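PDB 4ZGS: putative D-lactate dehydrogenase from Chlamydomonas reinhardtii, which reduces pyruvate to D-lactate in the chloroplast during fermentation, as an NAD-binding member of the D-isomer specific 2-hydroxyacid dehydrogenase family. Local coordinates for the interface of chains A and B. Residues are numbered along the deposited sequence; one frame, centred on the assembly and turned at random. Chains: chain A/B, Putative D-lactate dehydrogenase.

The interface of chains A and B. Residues chain A 310, 313-314, 317, 322; chain B 326-328.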
loop_
_atom_site.group_PDB
_atom_site.type_symbol
_atom_site.label_atom_id
_atom_site.label_comp_id
_atom_site.label_asym_id
_atom_site.label_seq_id
_atom_site.Cartn_x
_atom_site.Cartn_y
_atom_site.Cartn_z
ATOM N N PRO A 310 9.761 0.429 15.587
ATOM C CA PRO A 310 10.373 1.533 14.831
ATOM C C PRO A 310 11.613 2.098 15.533
ATOM O O PRO A 310 12.571 2.531 14.893
ATOM C CB PRO A 310 9.241 2.573 14.754
ATOM C CG PRO A 310 7.974 1.770 14.845
ATOM C CD PRO A 310 8.313 0.635 15.800
ATOM N N ARG A 313 14.285 -0.101 14.567
ATOM C CA ARG A 313 14.544 0.180 13.164
ATOM C C ARG A 313 15.373 1.462 12.995
ATOM O O ARG A 313 16.171 1.548 12.060
ATOM C CB ARG A 313 13.230 0.284 12.377
ATOM C CG ARG A 313 12.392 -1.003 12.324
ATOM C CD ARG A 313 11.050 -0.752 11.593
ATOM N NE ARG A 313 11.239 -0.421 10.180
ATOM C CZ ARG A 313 10.252 -0.294 9.291
ATOM N NH1 ARG A 313 8.986 -0.492 9.656
ATOM N NH2 ARG A 313 10.538 -0.002 8.019
ATOM N N MET A 314 15.222 2.438 13.899
ATOM C CA MET A 314 15.978 3.684 13.761
ATOM C C MET A 314 17.479 3.496 13.904
ATOM O O MET A 314 18.241 4.374 13.511
ATOM C CB MET A 314 15.542 4.735 14.783
ATOM C CG MET A 314 14.216 5.415 14.501
ATOM S SD MET A 314 14.117 6.031 12.818
ATOM C CE MET A 314 13.053 4.777 12.102
ATOM N N TRP A 317 18.789 2.694 10.407
ATOM C CA TRP A 317 18.030 3.386 9.360
ATOM C C TRP A 317 18.913 3.987 8.262
ATOM O O TRP A 317 19.856 4.729 8.538
ATOM C CB TRP A 317 17.189 4.485 9.986
ATOM C CG TRP A 317 16.230 5.099 9.074
ATOM C CD1 TRP A 317 16.342 6.304 8.456
ATOM C CD2 TRP A 317 14.969 4.551 8.683
ATOM N NE1 TRP A 317 15.228 6.534 7.679
ATOM C CE2 TRP A 317 14.374 5.474 7.802
ATOM C CE3 TRP A 317 14.298 3.365 8.985
ATOM C CZ2 TRP A 317 13.127 5.254 7.226
ATOM C CZ3 TRP A 317 13.074 3.139 8.401
ATOM C CH2 TRP A 317 12.492 4.088 7.531
ATOM N N ARG A 322 15.880 5.007 1.940
ATOM C CA ARG A 322 14.444 5.246 2.168
ATOM C C ARG A 322 13.936 6.446 1.337
ATOM O O ARG A 322 12.807 6.460 0.816
ATOM C CB ARG A 322 14.172 5.456 3.677
ATOM C CG ARG A 322 14.532 4.242 4.594
ATOM C CD ARG A 322 13.730 3.005 4.169
ATOM N NE ARG A 322 12.295 3.178 4.399
ATOM C CZ ARG A 322 11.344 2.375 3.916
ATOM N NH1 ARG A 322 11.649 1.331 3.141
ATOM N NH2 ARG A 322 10.073 2.634 4.187
ATOM N N SER B 326 8.717 8.727 4.745
ATOM C CA SER B 326 9.372 7.430 4.739
ATOM C C SER B 326 9.414 6.718 6.097
ATOM O O SER B 326 9.547 5.484 6.149
ATOM C CB SER B 326 10.791 7.576 4.226
ATOM O OG SER B 326 11.328 6.288 4.026
ATOM N N TYR B 327 9.322 7.471 7.191
ATOM C CA TYR B 327 9.469 6.857 8.515
ATOM C C TYR B 327 8.191 6.164 8.954
ATOM O O TYR B 327 7.101 6.653 8.708
ATOM C CB TYR B 327 9.895 7.877 9.556
ATOM C CG TYR B 327 11.267 8.455 9.315
ATOM C CD1 TYR B 327 11.440 9.483 8.421
ATOM C CD2 TYR B 327 12.394 7.958 9.974
ATOM C CE1 TYR B 327 12.679 10.030 8.196
ATOM C CE2 TYR B 327 13.656 8.507 9.749
ATOM C CZ TYR B 327 13.786 9.546 8.854
ATOM O OH TYR B 327 15.012 10.127 8.580
ATOM N N PRO B 328 8.329 4.989 9.571
ATOM C CA PRO B 328 7.152 4.236 10.024
ATOM C C PRO B 328 6.436 4.926 11.201
ATOM O O PRO B 328 5.233 4.722 11.394
ATOM C CB PRO B 328 7.744 2.882 10.471
ATOM C CG PRO B 328 9.160 3.205 10.842
ATOM C CD PRO B 328 9.595 4.315 9.906
#
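A:Trp317 stacks on B:Tyr327 in a two-fold symmetric interface of this D-isomer specific 2-hydroxyacid dehydrogenase. Dimers are common in the family, and this interface may serve such a dimer. The five-membered ring of the indole lies over the phenol ring, with centroids 4.5 Å apart and planes 21° from parallel. The overlap is offset: CE2 of B:Tyr327 lies over the rim of the indole, 3.3 Å from NE1 of A:Trp317. CG of A:Trp317 is anti to its backbone N (chi1 -171°), which directs the indole toward chain B.

Apolar packing continues around the stack. SD of A:Met314 meets the tyrosine ring at its edge, in plane, 3.8 Å from CD2 of B:Tyr327. The six-membered side of the indole reaches B:Pro328, with CH2 of A:Trp317 3.8 Å from its CD. A:Pro310 touches CG of the same proline. The guanidinium of A:Arg313 lays one face over B:Pro328, near the rim.
With an alanine at A:Trp317, the phenol ring of B:Tyr327 would probably lose its stacking partner and B:Pro328 CD its indole contact.

Polar contacts are weak. NH2 of A:Arg322 points almost straight at the backbone O of B:Ser326, 3.5 Å away, with that oxygen in the guanidinium plane. NE of A:Arg322 makes a more bent, weak bond to the B:Ser326 hydroxyl OG at 3.3 Å.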